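Local coordinates for protein carbonic anhydrase (Neosartorya fumigata, PDB 7COJ) that probably catalyses the reversible, zinc-dependent hydration of carbon dioxide to hydrogencarbonate, as a member of the beta-class carbonic anhydrases, at residues I114-C119 with H169-G174; N142-I147 with T176-V181; V157-V162 with K238-E243. All coordinates share one frame; numbering follows the deposited sequence.

Contact 1 of 3, residues I114-C119 with H169-G174. With ZN (zinc ion), chain E; AZM (5-acetamido-1,3,4-thiadiazole-2-sulfonamide), chain F.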
loop_
_atom_site.group_PDB
_atom_site.type_symbol
_atom_site.label_atom_id
_atom_site.label_comp_id
_atom_site.label_asym_id
_atom_site.label_seq_id
_atom_site.Cartn_x
_atom_site.Cartn_y
_atom_site.Cartn_z
ATOM N N ILE A 114 11.981 -22.525 7.447
ATOM C CA ILE A 114 12.639 -21.187 7.448
ATOM C C ILE A 114 11.844 -20.249 6.539
ATOM O O ILE A 114 11.524 -20.654 5.387
ATOM C CB ILE A 114 14.098 -21.273 7.001
ATOM C CG1 ILE A 114 14.912 -22.204 7.908
ATOM C CG2 ILE A 114 14.718 -19.870 6.926
ATOM C CD1 ILE A 114 16.269 -22.586 7.364
ATOM N N LEU A 115 11.496 -19.066 7.055
ATOM C CA LEU A 115 11.089 -17.896 6.244
ATOM C C LEU A 115 12.302 -16.982 6.158
ATOM O O LEU A 115 12.887 -16.602 7.217
ATOM C CB LEU A 115 9.872 -17.186 6.862
ATOM C CG LEU A 115 9.624 -15.758 6.357
ATOM C CD1 LEU A 115 9.349 -15.742 4.857
ATOM C CD2 LEU A 115 8.492 -15.083 7.105
ATOM N N TRP A 116 12.695 -16.678 4.930
ATOM C CA TRP A 116 13.813 -15.752 4.621
ATOM C C TRP A 116 13.205 -14.470 4.062
ATOM O O TRP A 116 12.468 -14.532 3.050
ATOM C CB TRP A 116 14.748 -16.403 3.622
ATOM C CG TRP A 116 15.887 -15.584 3.125
ATOM C CD1 TRP A 116 15.858 -14.667 2.121
ATOM C CD2 TRP A 116 17.249 -15.674 3.549
ATOM N NE1 TRP A 116 17.112 -14.177 1.898
ATOM C CE2 TRP A 116 17.992 -14.774 2.760
ATOM C CE3 TRP A 116 17.921 -16.425 4.515
ATOM C CZ2 TRP A 116 19.361 -14.605 2.904
ATOM C CZ3 TRP A 116 19.274 -16.270 4.649
ATOM C CH2 TRP A 116 19.988 -15.375 3.853
ATOM N N ILE A 117 13.515 -13.354 4.699
ATOM C CA ILE A 117 13.243 -11.997 4.174
ATOM C C ILE A 117 14.610 -11.369 3.887
ATOM O O ILE A 117 15.391 -11.141 4.845
ATOM C CB ILE A 117 12.409 -11.190 5.182
ATOM C CG1 ILE A 117 11.071 -11.879 5.444
ATOM C CG2 ILE A 117 12.243 -9.752 4.714
ATOM C CD1 ILE A 117 10.239 -11.219 6.501
ATOM N N GLY A 118 14.908 -11.145 2.618
ATOM C CA GLY A 118 16.207 -10.599 2.216
ATOM C C GLY A 118 16.085 -9.556 1.127
ATOM O O GLY A 118 14.978 -9.207 0.712
ATOM N N CYS A 119 17.235 -9.112 0.641
ATOM C CA CYS A 119 17.300 -8.109 -0.424
ATOM C C CYS A 119 17.091 -8.796 -1.776
ATOM O O CYS A 119 17.532 -9.950 -1.965
ATOM C CB CYS A 119 18.590 -7.315 -0.356
ATOM S SG CYS A 119 18.507 -5.955 -1.464
ATOM N N HIS A 169 11.634 -20.755 12.037
ATOM C CA HIS A 169 12.626 -19.654 12.007
ATOM C C HIS A 169 12.203 -18.570 11.022
ATOM O O HIS A 169 11.816 -18.942 9.884
ATOM C CB HIS A 169 13.998 -20.171 11.599
ATOM C CG HIS A 169 14.523 -21.229 12.489
ATOM N ND1 HIS A 169 15.115 -20.918 13.721
ATOM C CD2 HIS A 169 14.504 -22.579 12.372
ATOM C CE1 HIS A 169 15.511 -22.050 14.284
ATOM N NE2 HIS A 169 15.140 -23.078 13.489
ATOM N N VAL A 170 12.311 -17.311 11.436
ATOM C CA VAL A 170 12.197 -16.161 10.514
ATOM C C VAL A 170 13.562 -15.495 10.508
ATOM O O VAL A 170 14.054 -15.078 11.596
ATOM C CB VAL A 170 11.096 -15.164 10.893
ATOM C CG1 VAL A 170 11.074 -14.023 9.880
ATOM C CG2 VAL A 170 9.743 -15.825 10.952
ATOM N N VAL A 171 14.147 -15.375 9.329
ATOM C CA VAL A 171 15.484 -14.762 9.162
ATOM C C VAL A 171 15.301 -13.461 8.390
ATOM O O VAL A 171 14.709 -13.507 7.268
ATOM C CB VAL A 171 16.435 -15.718 8.416
ATOM C CG1 VAL A 171 17.775 -15.081 8.141
ATOM C CG2 VAL A 171 16.613 -17.044 9.137
ATOM N N ILE A 172 15.810 -12.356 8.930
ATOM C CA ILE A 172 15.933 -11.116 8.134
ATOM C C ILE A 172 17.406 -10.993 7.808
ATOM O O ILE A 172 18.246 -10.951 8.759
ATOM C CB ILE A 172 15.347 -9.870 8.820
ATOM C CG1 ILE A 172 13.856 -10.058 9.095
ATOM C CG2 ILE A 172 15.598 -8.643 7.952
ATOM C CD1 ILE A 172 13.250 -8.904 9.839
ATOM N N CYS A 173 17.717 -11.004 6.516
ATOM C CA CYS A 173 19.111 -10.948 6.036
ATOM C C CYS A 173 19.357 -9.655 5.244
ATOM O O CYS A 173 18.796 -9.517 4.156
ATOM C CB CYS A 173 19.406 -12.158 5.170
ATOM S SG CYS A 173 21.154 -12.280 4.736
ATOM N N GLY A 174 20.165 -8.763 5.790
ATOM C CA GLY A 174 20.750 -7.627 5.068
ATOM C C GLY A 174 22.049 -8.038 4.415
ATOM O O GLY A 174 22.490 -9.178 4.611
HETATM ZN ZN ZN E . 20.455 -4.726 -1.159
HETATM C C1 AZM F . 20.050 -1.968 -4.508
HETATM C C2 AZM F . 19.909 0.329 -5.024
HETATM C C3 AZM F . 18.384 2.198 -5.094
HETATM C C4 AZM F . 18.235 3.613 -5.573
HETATM N N1 AZM F . 21.009 -3.995 -3.059
HETATM N N2 AZM F . 21.115 -0.158 -5.191
HETATM N N3 AZM F . 21.169 -1.516 -4.943
HETATM N N4 AZM F . 19.609 1.640 -5.304
HETATM O O1 AZM F . 18.570 -3.600 -3.372
HETATM O O2 AZM F . 20.021 -4.391 -5.240
HETATM O O3 AZM F . 17.482 1.550 -4.593
HETATM S S1 AZM F . 19.817 -3.653 -4.044
HETATM S S2 AZM F . 18.777 -0.827 -4.457
HETATM O O HOH W 1 19.753 -9.814 1.749
#
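Trp116 lays its indole across Val171 and Cys173 of the neighbouring parallel strand. From CB the side chain leaves with CG anti to the backbone N (chi1 176°), which swings the six-membered ring over strand 169-174. On that ring CE3 meets Val171 CG1 at 3.9 Å, and CZ3 lies beside the same methyl. Further out, CZ2 comes to 3.3 Å from Cys173 CB, a tight CH-pi contact with the CB above one ring face, offset toward the rim. At the tip, CH2 reaches Cys173 SG at 3.4 Å; the sulfur approaches the ring obliquely, as a sulfur-aromatic contact. On the other sheet face Leu115 CD2 sits 3.9 Å from Val170 CG1, the two side chains running side by side, and faces helix 152-164.

The backbones zip together in parallel register. His169 O accepts from Leu115 N, Leu115 O from Val171 N, Val171 O from Ile117 N at 2.8 Å, and Ile117 O from Cys173 N. Past the last of these a water takes over, accepting from Cys119 N at 2.8 Å and donating to Cys173 O at 2.6 Å. There Cys119 SG binds the zinc ion at 2.3 Å, alongside the sulfonamide nitrogen of the inhibitor. Direct backbone bonding and apolar cover thus give way, at the C-terminal ends of these two strands, to a water bridge and a cysteine sulfur on the metal.

Contact 2 of 3, residues N142-I147 with T176-V181. With ZN (zinc ion), chain E; AZM (5-acetamido-1,3,4-thiadiazole-2-sulfonamide), chain F.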
loop_
_atom_site.group_PDB
_atom_site.type_symbol
_atom_site.label_atom_id
_atom_site.label_comp_id
_atom_site.label_asym_id
_atom_site.label_seq_id
_atom_site.Cartn_x
_atom_site.Cartn_y
_atom_site.Cartn_z
ATOM N N ASN A 142 12.930 -8.029 -1.345
ATOM C CA ASN A 142 12.476 -6.675 -1.729
ATOM C C ASN A 142 13.711 -5.782 -1.675
ATOM O O ASN A 142 14.791 -6.266 -1.268
ATOM C CB ASN A 142 11.266 -6.252 -0.895
ATOM C CG ASN A 142 11.588 -6.011 0.563
ATOM O OD1 ASN A 142 12.735 -5.695 0.876
ATOM N ND2 ASN A 142 10.571 -6.093 1.431
ATOM N N ILE A 143 13.578 -4.530 -2.099
ATOM C CA ILE A 143 14.736 -3.592 -2.090
ATOM C C ILE A 143 15.141 -3.359 -0.624
ATOM O O ILE A 143 14.327 -2.788 0.140
ATOM C CB ILE A 143 14.393 -2.263 -2.775
ATOM C CG1 ILE A 143 14.009 -2.444 -4.255
ATOM C CG2 ILE A 143 15.529 -1.276 -2.601
ATOM C CD1 ILE A 143 15.120 -2.977 -5.074
ATOM N N ALA A 144 16.368 -3.736 -0.277
ATOM C CA ALA A 144 17.021 -3.474 1.021
ATOM C C ALA A 144 16.296 -4.191 2.169
ATOM O O ALA A 144 16.476 -3.785 3.342
ATOM C CB ALA A 144 17.091 -1.987 1.269
ATOM N N ASN A 145 15.599 -5.292 1.886
ATOM C CA ASN A 145 15.006 -6.159 2.939
ATOM C C ASN A 145 14.307 -5.268 3.972
ATOM O O ASN A 145 14.482 -5.486 5.167
ATOM C CB ASN A 145 16.053 -7.097 3.579
ATOM C CG ASN A 145 17.352 -6.450 4.007
ATOM O OD1 ASN A 145 18.276 -6.289 3.192
ATOM N ND2 ASN A 145 17.448 -6.101 5.297
ATOM N N VAL A 146 13.481 -4.335 3.511
ATOM C CA VAL A 146 12.767 -3.362 4.380
ATOM C C VAL A 146 11.416 -3.939 4.775
ATOM O O VAL A 146 10.691 -4.411 3.896
ATOM C CB VAL A 146 12.606 -2.001 3.688
ATOM C CG1 VAL A 146 11.834 -1.030 4.571
ATOM C CG2 VAL A 146 13.959 -1.437 3.321
ATOM N N ILE A 147 11.098 -3.908 6.060
ATOM C CA ILE A 147 9.745 -4.266 6.548
ATOM C C ILE A 147 9.001 -2.987 6.912
ATOM O O ILE A 147 9.230 -2.439 7.979
ATOM C CB ILE A 147 9.843 -5.282 7.695
ATOM C CG1 ILE A 147 10.618 -6.508 7.198
ATOM C CG2 ILE A 147 8.452 -5.632 8.198
ATOM C CD1 ILE A 147 10.488 -7.714 8.049
ATOM N N THR A 176 26.204 -6.591 2.803
ATOM C CA THR A 176 27.241 -5.566 2.578
ATOM C C THR A 176 27.046 -5.053 1.153
ATOM O O THR A 176 26.579 -5.847 0.298
ATOM C CB THR A 176 28.646 -6.118 2.837
ATOM O OG1 THR A 176 28.939 -7.132 1.872
ATOM C CG2 THR A 176 28.809 -6.666 4.242
ATOM N N LYS A 177 27.389 -3.793 0.916
ATOM C CA LYS A 177 27.295 -3.140 -0.418
ATOM C C LYS A 177 25.824 -3.119 -0.869
ATOM O O LYS A 177 25.568 -3.297 -2.054
ATOM C CB LYS A 177 28.172 -3.902 -1.413
ATOM C CG LYS A 177 29.604 -4.162 -0.955
ATOM C CD LYS A 177 30.373 -2.901 -0.842
ATOM C CE LYS A 177 30.912 -2.491 -2.197
ATOM N NZ LYS A 177 30.893 -1.022 -2.423
ATOM N N CYS A 178 24.878 -2.974 0.060
ATOM C CA CYS A 178 23.439 -2.805 -0.275
ATOM C C CYS A 178 23.254 -1.377 -0.783
ATOM O O CYS A 178 23.322 -0.442 0.026
ATOM C CB CYS A 178 22.514 -3.147 0.886
ATOM S SG CYS A 178 20.785 -3.011 0.462
ATOM N N GLY A 179 23.009 -1.233 -2.092
ATOM C CA GLY A 179 22.832 0.096 -2.697
ATOM C C GLY A 179 21.519 0.736 -2.266
ATOM O O GLY A 179 21.421 1.952 -2.353
ATOM N N GLY A 180 20.514 -0.057 -1.847
ATOM C CA GLY A 180 19.299 0.498 -1.229
ATOM C C GLY A 180 19.620 1.263 0.047
ATOM O O GLY A 180 19.172 2.425 0.211
ATOM N N VAL A 181 20.376 0.647 0.939
ATOM C CA VAL A 181 20.864 1.294 2.196
ATOM C C VAL A 181 21.697 2.536 1.811
ATOM O O VAL A 181 21.469 3.606 2.383
ATOM C CB VAL A 181 21.644 0.280 3.047
ATOM C CG1 VAL A 181 22.331 0.959 4.231
ATOM C CG2 VAL A 181 20.737 -0.850 3.524
HETATM ZN ZN ZN E . 20.455 -4.726 -1.159
HETATM C C1 AZM F . 20.050 -1.968 -4.508
HETATM C C2 AZM F . 19.909 0.329 -5.024
HETATM C C3 AZM F . 18.384 2.198 -5.094
HETATM C C4 AZM F . 18.235 3.613 -5.573
HETATM N N1 AZM F . 21.009 -3.995 -3.059
HETATM N N2 AZM F . 21.115 -0.158 -5.191
HETATM N N3 AZM F . 21.169 -1.516 -4.943
HETATM N N4 AZM F . 19.609 1.640 -5.304
HETATM O O1 AZM F . 18.570 -3.600 -3.372
HETATM O O2 AZM F . 20.021 -4.391 -5.240
HETATM O O3 AZM F . 17.482 1.550 -4.593
HETATM S S1 AZM F . 19.817 -3.653 -4.044
HETATM S S2 AZM F . 18.777 -0.827 -4.457
#
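The zinc site of this beta-class enzyme is where the loop 142-147 meets the turn that starts helix 179-184, and Ala144 packs there against the zinc ligand Cys178. Ala144 CA lies 3.8 Å from Cys178 SG, and its CB is nearly as close to the same sulfur. The methyl then continues over the start of the helix, 4.2 Å from Gly180 CA, and comes within loose van der Waals range of Val181 CG2. Because Gly180 has no side chain, the loop can lie close to the helix start.

Cys178 occupies the N-cap position. With SG anti to the backbone N (chi1 -178°), the sulfur turns to the zinc ion, 2.4 Å away. His175 and Cys119 add two more ligands, and the inhibitor nitrogen AZM N1 binds the metal at 2.1 Å. These ligands gather at the C-terminal edge of the central parallel strands, the end of a beta-alpha sheet where such sites commonly form. The thiadiazole lies between the two segments: Ile143 CG2 is 3.8 Å from AZM S2, while Gly179 and Gly180 border the heterocycle from the helix side.

Asn142 keeps the loop in shape. Its OD1 accepts from Val146 N at 3.1 Å and its ND2 donates to Val146 O at 3.0 Å, both bent bonds, so the amide spans the turn in which Ala144 and Asn145 take left-handed backbone angles. Leu200 of helix 193-206 also packs on Ala144, and Trp196 NE1 donates to Ile143 O.

Contact 3 of 3, residues V157-V162 with K238-E243; sequences VIEFAV and KSVVLE. With AZM (5-acetamido-1,3,4-thiadiazole-2-sulfonamide), chain H.
Ile158 and Val162, one turn apart on helix 152-164, meet Lys238, Val240 and Val241 at the start of helix 239-248. Ile158 CG2 touches Val241 CG2 at 3.8 Å, while its CD1 lies 3.7 Å from Lys238 CE, where the aliphatic chain of the lysine crosses the isoleucine at about a right angle. Val162 CG1 presses on the backbone of Val240, 3.4 Å from Val240 O, and also meets Val240 CG2 at 3.9 Å. That CG2 is anti to the backbone N, leaving CG1 in the crowded position between N and carbonyl (chi1 66°). Val240 CG2 also lies 3.6 Å from Glu159 OE1, brought across by a bend at chi2 of the glutamate.

Charged groups lie outside this apolar shell. Arg163 NE pairs with Glu159 OE2 in a salt bridge within helix 152-164, and its NH1 reaches across to a second one with Glu243 OE1. Glu243 is further fixed by its OE2, which takes a 2.7 Å hydrogen bond from Ser239 OG one turn earlier. Arg248 NH2 in turn donates to Val162 O.

The axes of the two short segments approach to 9.7 Å and cross at 27°, with both chains running the same general way. Leu235 of helix 216-236 closes over Ile158 and Val241, while on the sheet side Val157, Ile158 and Ala161 rest on Leu115 of strand 114-119.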
loop_
_atom_site.group_PDB
_atom_site.type_symbol
_atom_site.label_atom_id
_atom_site.label_comp_id
_atom_site.label_asym_id
_atom_site.label_seq_id
_atom_site.Cartn_x
_atom_site.Cartn_y
_atom_site.Cartn_z
ATOM N N VAL A 157 3.195 -12.542 3.314
ATOM C CA VAL A 157 4.134 -13.686 3.384
ATOM C C VAL A 157 4.338 -14.087 4.847
ATOM O O VAL A 157 4.392 -15.299 5.099
ATOM C CB VAL A 157 5.464 -13.600 2.606
ATOM C CG1 VAL A 157 5.445 -12.729 1.381
ATOM C CG2 VAL A 157 6.734 -13.565 3.435
ATOM N N ILE A 158 4.445 -13.129 5.762
ATOM C CA ILE A 158 4.670 -13.422 7.204
ATOM C C ILE A 158 3.444 -14.172 7.747
ATOM O O ILE A 158 3.636 -15.212 8.374
ATOM C CB ILE A 158 4.999 -12.135 7.962
ATOM C CG1 ILE A 158 6.357 -11.597 7.520
ATOM C CG2 ILE A 158 4.949 -12.358 9.464
ATOM C CD1 ILE A 158 6.591 -10.158 7.892
ATOM N N GLU A 159 2.236 -13.694 7.466
ATOM C CA GLU A 159 0.979 -14.339 7.939
ATOM C C GLU A 159 0.995 -15.788 7.455
ATOM O O GLU A 159 0.752 -16.690 8.271
ATOM C CB GLU A 159 -0.236 -13.577 7.426
ATOM C CG GLU A 159 -1.577 -14.273 7.635
ATOM C CD GLU A 159 -2.035 -14.349 9.079
ATOM O OE1 GLU A 159 -1.453 -13.660 9.933
ATOM O OE2 GLU A 159 -2.954 -15.129 9.340
ATOM N N PHE A 160 1.219 -16.016 6.158
ATOM C CA PHE A 160 1.186 -17.377 5.570
ATOM C C PHE A 160 2.280 -18.262 6.149
ATOM O O PHE A 160 1.975 -19.377 6.594
ATOM C CB PHE A 160 1.276 -17.349 4.054
ATOM C CG PHE A 160 1.188 -18.724 3.485
ATOM C CD1 PHE A 160 0.017 -19.457 3.610
ATOM C CD2 PHE A 160 2.290 -19.325 2.906
ATOM C CE1 PHE A 160 -0.062 -20.750 3.102
ATOM C CE2 PHE A 160 2.205 -20.607 2.382
ATOM C CZ PHE A 160 1.035 -21.323 2.495
ATOM N N ALA A 161 3.521 -17.786 6.182
ATOM C CA ALA A 161 4.659 -18.609 6.626
ATOM C C ALA A 161 4.493 -18.946 8.115
ATOM O O ALA A 161 4.786 -20.092 8.489
ATOM C CB ALA A 161 5.969 -17.912 6.391
ATOM N N VAL A 162 4.068 -17.990 8.934
ATOM C CA VAL A 162 4.034 -18.181 10.408
ATOM C C VAL A 162 2.764 -18.951 10.787
ATOM O O VAL A 162 2.893 -19.937 11.498
ATOM C CB VAL A 162 4.182 -16.863 11.179
ATOM C CG1 VAL A 162 4.056 -17.073 12.685
ATOM C CG2 VAL A 162 5.525 -16.228 10.904
ATOM N N LYS A 238 3.943 -7.910 15.087
ATOM C CA LYS A 238 2.791 -8.550 14.412
ATOM C C LYS A 238 2.270 -9.626 15.357
ATOM O O LYS A 238 3.102 -10.458 15.785
ATOM C CB LYS A 238 3.267 -9.103 13.075
ATOM C CG LYS A 238 3.747 -8.021 12.122
ATOM C CD LYS A 238 4.290 -8.608 10.851
ATOM C CE LYS A 238 4.832 -7.567 9.898
ATOM N NZ LYS A 238 3.887 -6.451 9.663
ATOM N N SER A 239 0.972 -9.602 15.668
ATOM C CA SER A 239 0.353 -10.557 16.624
ATOM C C SER A 239 0.687 -12.001 16.215
ATOM O O SER A 239 1.030 -12.805 17.106
ATOM C CB SER A 239 -1.131 -10.343 16.735
ATOM O OG SER A 239 -1.616 -10.996 17.903
ATOM N N VAL A 240 0.630 -12.319 14.913
ATOM C CA VAL A 240 0.868 -13.700 14.390
ATOM C C VAL A 240 2.254 -14.179 14.834
ATOM O O VAL A 240 2.418 -15.370 15.180
ATOM C CB VAL A 240 0.664 -13.779 12.863
ATOM C CG1 VAL A 240 1.691 -12.963 12.080
ATOM C CG2 VAL A 240 0.658 -15.227 12.394
ATOM N N VAL A 241 3.240 -13.298 14.835
ATOM C CA VAL A 241 4.635 -13.641 15.205
ATOM C C VAL A 241 4.712 -13.763 16.731
ATOM O O VAL A 241 5.351 -14.728 17.217
ATOM C CB VAL A 241 5.641 -12.599 14.684
ATOM C CG1 VAL A 241 7.007 -12.792 15.308
ATOM C CG2 VAL A 241 5.725 -12.622 13.158
ATOM N N LEU A 242 4.152 -12.804 17.471
ATOM C CA LEU A 242 4.180 -12.848 18.965
ATOM C C LEU A 242 3.492 -14.152 19.434
ATOM O O LEU A 242 4.033 -14.837 20.315
ATOM C CB LEU A 242 3.458 -11.620 19.514
ATOM C CG LEU A 242 4.187 -10.291 19.339
ATOM C CD1 LEU A 242 3.242 -9.114 19.566
ATOM C CD2 LEU A 242 5.398 -10.221 20.269
ATOM N N GLU A 243 2.360 -14.498 18.827
ATOM C CA GLU A 243 1.607 -15.742 19.148
ATOM C C GLU A 243 2.513 -16.970 18.919
ATOM O O GLU A 243 2.575 -17.842 19.781
ATOM C CB GLU A 243 0.328 -15.829 18.316
ATOM C CG GLU A 243 -0.764 -14.841 18.708
ATOM C CD GLU A 243 -1.814 -14.679 17.610
ATOM O OE1 GLU A 243 -2.079 -15.685 16.894
ATOM O OE2 GLU A 243 -2.335 -13.555 17.420
HETATM C C1 AZM H . 1.049 -20.466 -1.008
HETATM C C2 AZM H . -0.940 -20.380 0.214
HETATM C C3 AZM H . -2.542 -18.847 1.115
HETATM C C4 AZM H . -3.790 -18.766 1.947
HETATM N N1 AZM H . 2.521 -21.017 -3.200
HETATM N N2 AZM H . -0.588 -21.607 -0.067
HETATM N N3 AZM H . 0.602 -21.653 -0.767
HETATM N N4 AZM H . -2.088 -20.111 0.894
HETATM O O1 AZM H . 2.428 -18.775 -2.204
HETATM O O2 AZM H . 3.599 -20.613 -1.047
HETATM O O3 AZM H . -1.944 -17.884 0.656
HETATM S S1 AZM H . 2.546 -20.153 -1.887
HETATM S S2 AZM H . 0.133 -19.166 -0.372
#

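Contact 1 is the buried heart of the fold, its centre about 3 Å from the centre of the chain, whereas the centre of contact 3 lies about 14 Å from it, with partly exposed residues on its second helix. Contact 2 falls between, at the zinc-binding end of the parallel strands. Contacts 1 and 2 share the zinc ion and its inhibitor and join where Asn142 N probably bonds Gly118 O. Contacts 1 and 3 share one apolar layer, in which helix 152-164 lies on strand 114-119. Regular backbone bonds hold contact 1, metal and small apolar groups shape contact 2, and in contact 3 aliphatic side chains do the packing with salt bridges at the border.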